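Local coordinates for vivid PAS protein VVD (Neurospora crassa, PDB 3D72), which senses blue light through a flavin bound in its LOV-type PAS domain, forms a rapidly exchanging dimer on light activation, and probably signals to the circadian system, at residues R71-R74 with F75-S78; N116-K119 with N120-F124. The protein carries 1 engineered substitution. All coordinates share one frame; numbering follows the deposited sequence.

Interaction 1 of 2, residues R71-R74 with F75-S78. With FAD (flavin-adenine dinucleotide), chain C.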
loop_
_atom_site.group_PDB
_atom_site.type_symbol
_atom_site.label_atom_id
_atom_site.label_comp_id
_atom_site.label_asym_id
_atom_site.label_seq_id
_atom_site.Cartn_x
_atom_site.Cartn_y
_atom_site.Cartn_z
ATOM N N ARG A 71 20.714 9.285 11.192
ATOM C CA ARG A 71 20.851 10.730 11.320
ATOM C C ARG A 71 19.508 11.420 11.117
ATOM O O ARG A 71 18.592 10.840 10.550
ATOM C CB ARG A 71 21.823 11.258 10.260
ATOM C CG ARG A 71 23.175 10.552 10.240
ATOM C CD ARG A 71 23.953 10.878 8.967
ATOM N NE ARG A 71 24.281 12.296 8.846
ATOM C CZ ARG A 71 25.014 12.816 7.863
ATOM N NH1 ARG A 71 25.262 14.118 7.836
ATOM N NH2 ARG A 71 25.502 12.037 6.904
ATOM N N ASN A 72 19.406 12.654 11.601
ATOM C CA ASN A 72 18.201 13.453 11.416
ATOM C C ASN A 72 18.369 13.995 9.997
ATOM O O ASN A 72 19.468 14.349 9.586
ATOM C CB ASN A 72 18.149 14.597 12.426
ATOM C CG ASN A 72 16.907 15.443 12.276
ATOM O OD1 ASN A 72 16.822 16.294 11.385
ATOM N ND2 ASN A 72 15.931 15.209 13.140
ATOM N N CYS A 73 17.279 14.058 9.248
ATOM C CA CYS A 73 17.351 14.494 7.866
ATOM C C CYS A 73 17.773 15.937 7.630
ATOM O O CYS A 73 18.004 16.323 6.489
ATOM C CB CYS A 73 16.009 14.232 7.192
ATOM S SG CYS A 73 16.115 14.004 5.379
ATOM N N ARG A 74 17.887 16.734 8.686
ATOM C CA ARG A 74 18.268 18.131 8.491
ATOM C C ARG A 74 19.643 18.306 7.853
ATOM O O ARG A 74 19.963 19.403 7.394
ATOM C CB ARG A 74 18.219 18.913 9.814
ATOM C CG ARG A 74 19.321 18.555 10.800
ATOM C CD ARG A 74 19.327 19.516 11.994
ATOM N NE ARG A 74 18.229 19.266 12.926
ATOM C CZ ARG A 74 18.207 18.288 13.826
ATOM N NH1 ARG A 74 17.154 18.146 14.625
ATOM N NH2 ARG A 74 19.237 17.464 13.943
ATOM N N PHE A 75 20.452 17.248 7.806
ATOM C CA PHE A 75 21.784 17.380 7.206
ATOM C C PHE A 75 21.719 17.814 5.744
ATOM O O PHE A 75 22.683 18.344 5.214
ATOM C CB PHE A 75 22.583 16.070 7.329
ATOM C CG PHE A 75 22.082 14.954 6.454
ATOM C CD1 PHE A 75 22.475 14.860 5.119
ATOM C CD2 PHE A 75 21.227 13.980 6.970
ATOM C CE1 PHE A 75 22.020 13.823 4.312
ATOM C CE2 PHE A 75 20.768 12.939 6.164
ATOM C CZ PHE A 75 21.164 12.857 4.838
ATOM N N LEU A 76 20.580 17.589 5.095
ATOM C CA LEU A 76 20.424 17.974 3.696
ATOM C C LEU A 76 20.348 19.491 3.545
ATOM O O LEU A 76 20.448 20.012 2.436
ATOM C CB LEU A 76 19.151 17.346 3.099
ATOM C CG LEU A 76 19.148 15.827 2.886
ATOM C CD1 LEU A 76 17.780 15.380 2.380
ATOM C CD2 LEU A 76 20.222 15.446 1.883
ATOM N N GLN A 77 20.169 20.199 4.655
ATOM C CA GLN A 77 20.051 21.650 4.601
ATOM C C GLN A 77 21.363 22.392 4.422
ATOM O O GLN A 77 21.371 23.617 4.316
ATOM C CB GLN A 77 19.308 22.144 5.840
ATOM C CG GLN A 77 17.817 21.813 5.786
ATOM C CD GLN A 77 17.194 21.669 7.150
ATOM O OE1 GLN A 77 17.659 22.266 8.129
ATOM N NE2 GLN A 77 16.115 20.883 7.227
ATOM N N SER A 78 22.460 21.649 4.364
ATOM C CA SER A 78 23.779 22.251 4.177
ATOM C C SER A 78 24.554 21.515 3.090
ATOM O O SER A 78 24.503 20.291 2.993
ATOM C CB SER A 78 24.573 22.211 5.482
ATOM O OG SER A 78 25.818 22.873 5.333
HETATM P PA FAD C . 15.520 23.327 14.698
HETATM O O1A FAD C . 16.901 22.783 14.577
HETATM O O2A FAD C . 14.994 23.572 16.061
HETATM O O5B FAD C . 15.441 24.655 13.832
HETATM C C5B FAD C . 14.259 25.474 13.731
HETATM C C4B FAD C . 14.661 26.776 13.044
HETATM O O4B FAD C . 13.489 27.610 13.012
HETATM C C3B FAD C . 15.780 27.574 13.747
HETATM O O3B FAD C . 16.868 27.902 12.922
HETATM C C2B FAD C . 15.093 28.802 14.332
HETATM O O2B FAD C . 15.798 30.016 14.307
HETATM C C1B FAD C . 13.737 28.882 13.625
HETATM N N9A FAD C . 12.614 29.126 14.511
HETATM C C8A FAD C . 12.187 28.357 15.558
HETATM N N7A FAD C . 11.144 28.838 16.193
HETATM C C5A FAD C . 10.881 30.025 15.532
HETATM C C6A FAD C . 9.864 31.026 15.729
HETATM N N6A FAD C . 8.960 30.928 16.708
HETATM N N1A FAD C . 9.855 32.106 14.896
HETATM C C2A FAD C . 10.792 32.177 13.911
HETATM N N3A FAD C . 11.782 31.300 13.626
HETATM C C4A FAD C . 11.760 30.216 14.517
HETATM N N1 FAD C . 14.401 18.156 6.114
HETATM C C2 FAD C . 15.023 18.446 4.944
HETATM O O2 FAD C . 15.669 19.497 4.775
HETATM N N3 FAD C . 14.928 17.547 3.870
HETATM C C4 FAD C . 14.250 16.328 3.905
HETATM O O4 FAD C . 14.217 15.602 2.884
HETATM C C4X FAD C . 13.595 16.040 5.120
HETATM N N5 FAD C . 12.898 14.823 5.242
HETATM C C5X FAD C . 12.273 14.557 6.447
HETATM C C6 FAD C . 11.559 13.327 6.591
HETATM C C7 FAD C . 10.945 12.981 7.770
HETATM C C7M FAD C . 10.186 11.648 7.810
HETATM C C8 FAD C . 11.045 13.824 8.905
HETATM C C8M FAD C . 10.413 13.490 10.241
HETATM C C9 FAD C . 11.754 15.074 8.781
HETATM C C9A FAD C . 12.377 15.453 7.580
HETATM N N10 FAD C . 13.094 16.707 7.411
HETATM C C10 FAD C . 13.727 16.960 6.215
HETATM C "C1'" FAD C . 13.187 17.728 8.492
HETATM C "C2'" FAD C . 14.259 17.648 9.551
HETATM O "O2'" FAD C . 14.471 16.272 9.886
HETATM C "C3'" FAD C . 13.793 18.516 10.744
HETATM O "O3'" FAD C . 12.566 17.985 11.241
HETATM C "C4'" FAD C . 13.564 20.014 10.349
HETATM O "O4'" FAD C . 14.801 20.591 9.974
HETATM C "C5'" FAD C . 12.930 20.842 11.479
HETATM O "O5'" FAD C . 13.346 20.379 12.773
HETATM P P FAD C . 14.722 20.807 13.440
HETATM O O1P FAD C . 14.950 19.856 14.531
HETATM O O2P FAD C . 15.793 20.896 12.417
HETATM O O3P FAD C . 14.512 22.268 14.068
#

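Interaction 2 of 2, residues N116-K119 with N120-F124. With FAD (flavin-adenine dinucleotide), chain C.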
loop_
_atom_site.group_PDB
_atom_site.type_symbol
_atom_site.label_atom_id
_atom_site.label_comp_id
_atom_site.label_asym_id
_atom_site.label_seq_id
_atom_site.Cartn_x
_atom_site.Cartn_y
_atom_site.Cartn_z
ATOM N N ASN A 116 17.645 22.252 -0.254
ATOM C CA ASN A 116 18.488 21.138 0.170
ATOM C C ASN A 116 19.703 21.037 -0.743
ATOM O O ASN A 116 19.779 21.686 -1.793
ATOM C CB ASN A 116 17.716 19.807 0.120
ATOM C CG ASN A 116 16.862 19.549 1.371
ATOM O OD1 ASN A 116 16.248 18.487 1.493
ATOM N ND2 ASN A 116 16.826 20.505 2.294
ATOM N N PHE A 117 20.662 20.215 -0.344
ATOM C CA PHE A 117 21.879 20.043 -1.126
ATOM C C PHE A 117 22.247 18.570 -1.253
ATOM O O PHE A 117 22.181 17.824 -0.278
ATOM C CB PHE A 117 23.034 20.801 -0.461
ATOM C CG PHE A 117 22.790 22.270 -0.321
ATOM C CD1 PHE A 117 23.180 23.154 -1.323
ATOM C CD2 PHE A 117 22.141 22.768 0.800
ATOM C CE1 PHE A 117 22.910 24.515 -1.216
ATOM C CE2 PHE A 117 21.860 24.124 0.925
ATOM C CZ PHE A 117 22.254 25.007 -0.094
ATOM N N LYS A 118 22.622 18.173 -2.456
ATOM C CA LYS A 118 23.016 16.803 -2.710
ATOM C C LYS A 118 24.428 16.650 -2.150
ATOM O O LYS A 118 25.074 17.632 -1.785
ATOM C CB LYS A 118 22.972 16.520 -4.211
ATOM C CG LYS A 118 21.615 16.816 -4.847
ATOM C CD LYS A 118 21.555 16.300 -6.267
ATOM C CE LYS A 118 20.184 16.522 -6.884
ATOM N NZ LYS A 118 20.083 15.873 -8.221
ATOM N N LYS A 119 24.919 15.391 -2.068
ATOM C CA LYS A 119 26.243 15.113 -1.530
ATOM C C LYS A 119 27.353 15.918 -2.203
ATOM O O LYS A 119 28.299 16.357 -1.543
ATOM C CB LYS A 119 26.548 13.611 -1.666
ATOM C CG LYS A 119 27.919 13.173 -1.120
ATOM C CD LYS A 119 28.140 11.675 -1.325
ATOM C CE LYS A 119 29.553 11.254 -0.939
ATOM N NZ LYS A 119 29.861 11.601 0.472
ATOM N N ASN A 120 27.244 16.091 -3.514
ATOM C CA ASN A 120 28.247 16.837 -4.262
ATOM C C ASN A 120 28.067 18.346 -4.125
ATOM O O ASN A 120 28.752 19.122 -4.796
ATOM C CB ASN A 120 28.223 16.434 -5.745
ATOM C CG ASN A 120 26.962 16.882 -6.466
ATOM O OD1 ASN A 120 26.795 16.614 -7.656
ATOM N ND2 ASN A 120 26.078 17.570 -5.760
ATOM N N GLY A 121 27.139 18.758 -3.267
ATOM C CA GLY A 121 26.904 20.176 -3.045
ATOM C C GLY A 121 25.902 20.858 -3.960
ATOM O O GLY A 121 25.671 22.063 -3.829
ATOM N N GLN A 122 25.295 20.113 -4.877
ATOM C CA GLN A 122 24.325 20.710 -5.789
ATOM C C GLN A 122 23.053 21.138 -5.065
ATOM O O GLN A 122 22.380 20.328 -4.429
ATOM C CB GLN A 122 23.957 19.741 -6.909
ATOM C CG GLN A 122 22.805 20.239 -7.778
ATOM C CD GLN A 122 22.196 19.143 -8.635
ATOM O OE1 GLN A 122 21.027 19.216 -9.016
ATOM N NE2 GLN A 122 22.991 18.125 -8.950
ATOM N N ARG A 123 22.725 22.417 -5.186
ATOM C CA ARG A 123 21.536 22.978 -4.557
ATOM C C ARG A 123 20.270 22.622 -5.327
ATOM O O ARG A 123 20.249 22.643 -6.559
ATOM C CB ARG A 123 21.653 24.505 -4.493
ATOM C CG ARG A 123 20.379 25.222 -4.071
ATOM C CD ARG A 123 20.535 26.728 -4.208
ATOM N NE ARG A 123 19.291 27.454 -3.953
ATOM C CZ ARG A 123 19.121 28.301 -2.944
ATOM N NH1 ARG A 123 20.113 28.530 -2.092
ATOM N NH2 ARG A 123 17.964 28.919 -2.782
ATOM N N PHE A 124 19.217 22.284 -4.594
ATOM C CA PHE A 124 17.938 21.981 -5.214
ATOM C C PHE A 124 16.802 22.307 -4.261
ATOM O O PHE A 124 17.010 22.451 -3.053
ATOM C CB PHE A 124 17.855 20.513 -5.674
ATOM C CG PHE A 124 17.739 19.501 -4.562
ATOM C CD1 PHE A 124 18.869 19.047 -3.887
ATOM C CD2 PHE A 124 16.498 18.970 -4.223
ATOM C CE1 PHE A 124 18.765 18.072 -2.894
ATOM C CE2 PHE A 124 16.383 17.995 -3.232
ATOM C CZ PHE A 124 17.514 17.547 -2.566
HETATM P PA FAD C . 15.520 23.327 14.698
HETATM O O1A FAD C . 16.901 22.783 14.577
HETATM O O2A FAD C . 14.994 23.572 16.061
HETATM O O5B FAD C . 15.441 24.655 13.832
HETATM C C5B FAD C . 14.259 25.474 13.731
HETATM C C4B FAD C . 14.661 26.776 13.044
HETATM O O4B FAD C . 13.489 27.610 13.012
HETATM C C3B FAD C . 15.780 27.574 13.747
HETATM O O3B FAD C . 16.868 27.902 12.922
HETATM C C2B FAD C . 15.093 28.802 14.332
HETATM O O2B FAD C . 15.798 30.016 14.307
HETATM C C1B FAD C . 13.737 28.882 13.625
HETATM N N9A FAD C . 12.614 29.126 14.511
HETATM C C8A FAD C . 12.187 28.357 15.558
HETATM N N7A FAD C . 11.144 28.838 16.193
HETATM C C5A FAD C . 10.881 30.025 15.532
HETATM C C6A FAD C . 9.864 31.026 15.729
HETATM N N6A FAD C . 8.960 30.928 16.708
HETATM N N1A FAD C . 9.855 32.106 14.896
HETATM C C2A FAD C . 10.792 32.177 13.911
HETATM N N3A FAD C . 11.782 31.300 13.626
HETATM C C4A FAD C . 11.760 30.216 14.517
HETATM N N1 FAD C . 14.401 18.156 6.114
HETATM C C2 FAD C . 15.023 18.446 4.944
HETATM O O2 FAD C . 15.669 19.497 4.775
HETATM N N3 FAD C . 14.928 17.547 3.870
HETATM C C4 FAD C . 14.250 16.328 3.905
HETATM O O4 FAD C . 14.217 15.602 2.884
HETATM C C4X FAD C . 13.595 16.040 5.120
HETATM N N5 FAD C . 12.898 14.823 5.242
HETATM C C5X FAD C . 12.273 14.557 6.447
HETATM C C6 FAD C . 11.559 13.327 6.591
HETATM C C7 FAD C . 10.945 12.981 7.770
HETATM C C7M FAD C . 10.186 11.648 7.810
HETATM C C8 FAD C . 11.045 13.824 8.905
HETATM C C8M FAD C . 10.413 13.490 10.241
HETATM C C9 FAD C . 11.754 15.074 8.781
HETATM C C9A FAD C . 12.377 15.453 7.580
HETATM N N10 FAD C . 13.094 16.707 7.411
HETATM C C10 FAD C . 13.727 16.960 6.215
HETATM C "C1'" FAD C . 13.187 17.728 8.492
HETATM C "C2'" FAD C . 14.259 17.648 9.551
HETATM O "O2'" FAD C . 14.471 16.272 9.886
HETATM C "C3'" FAD C . 13.793 18.516 10.744
HETATM O "O3'" FAD C . 12.566 17.985 11.241
HETATM C "C4'" FAD C . 13.564 20.014 10.349
HETATM O "O4'" FAD C . 14.801 20.591 9.974
HETATM C "C5'" FAD C . 12.930 20.842 11.479
HETATM O "O5'" FAD C . 13.346 20.379 12.773
HETATM P P FAD C . 14.722 20.807 13.440
HETATM O O1P FAD C . 14.950 19.856 14.531
HETATM O O2P FAD C . 15.793 20.896 12.417
HETATM O O3P FAD C . 14.512 22.268 14.068
#

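Interaction 1 of 2, residues R71-R74 with F75-S78
Gln77 NE2 meets three acceptors of FAD: O2 at 2.9 Å, O4' by a nearly straight bond (176°) and N1 weakly; Arg89 donates to OE1, so both ends of the amide are held against rotation. The backbone N of Gln77 donates to Arg74 O at 2.9 Å, one step after Leu76 N to Cys73 O, and this short 3-10 turn carries several cofactor contacts. Asn72 introduces it with an Asx turn, its OD1 accepting from Arg74 N at 2.9 Å and also from FAD O2'. That oxygen lies over the centre of the Arg74 guanidinium, whose chain bends at chi3 (75°) to bring NE to FAD O2P and NH1 to FAD O1P, 2.8 Å away, while NH2 forms a salt bridge with Asp47. At the start of the segment, the Arg71 guanidinium stacks on one face of the Phe75 ring, planes 28° apart and CZ 4.2 Å from the ring centroid, while Arg71 NH2 donates to Glu67 O. Cys73 SG packs against Leu76 CD1 and stops 3.3 Å from FAD C4X. No covalent bond joins them, consistent with the dark state of LOV domains, in which the cysteine waits beside the flavin carbon it attacks after illumination.

Interaction 2 of 2, residues N116-K119 with N120-F124
Residues 116-119 and 120-124 form a tight beta hairpin, a local contact that joins the ends of strands 110-117 and 123-134 at one side of the antiparallel sheet. Asn116 and Phe124 are its hydrogen-bonded pair: Asn116 N donates to Phe124 O almost in line with the carbonyl, at 2.9 Å, and Phe124 N returns a bond to Asn116 O. Nearer the turn, Lys118 takes two bonds, giving its N to Gln122 O and accepting from Gly121 N on its own O at 2.8 Å. A type I turn from Lys118 to Gly121 followed by this offset pairing is the G1-type beta bulge; at Gly121 (phi 88°) a CB would jam against the preceding carbonyl oxygen. Within the PAS fold, the face bearing Asn116 and Phe124 looks to the flavin. Asn116 OD1 accepts from FAD N3 and from Asn126 ND2, while its ND2 donates to FAD O2. With CG set between backbone N and carbonyl carbon (chi1 72°), the Phe124 ring lies under Asn116 CB, a CH-pi contact 3.9 Å from the centroid. Lys118 CG touches the same ring at CD1, 3.7 Å away; the rest of its extended chain runs alongside Gln122, CE 3.5 Å from Gln122 OE1, and NZ ends in a salt bridge with Glu149. Cutting this side chain back to an alanine would remove everything beyond CB, and is likely to uncover Phe124 CD1 and Gln122 and leave the Glu149 carboxylate without this partner. On the other face, Phe117 presents its ring edge to Gly121 O, and its CE1 meets Arg123 CB at 3.5 Å. Lys119, leaving the turn the other way, forms a salt bridge with Glu67.

Interaction 1 precedes interaction 2 along the chain; their centres lie about 11 Å apart, and both reach the pyrimidine end of the flavin, interaction 2 through Asn116 alone. They touch directly: Leu76 O and Phe117 N, 2.8 Å apart, form a probable hydrogen bond, and Leu76 CB packs 3.5 Å from Asn116 OD1. On the other side of the hairpin strand, Phe117 CE2 comes within 3.5 Å of Gln77 O. Both contacts use FAD O2, which receives one N-H from the 3-10 turn and another from the strand. Glu67 is a further common neighbour, its carbonyl serving Arg71 and its carboxylate Lys119. Residues 71-78 add the ribityl and phosphate contacts that residues 116-124 lack.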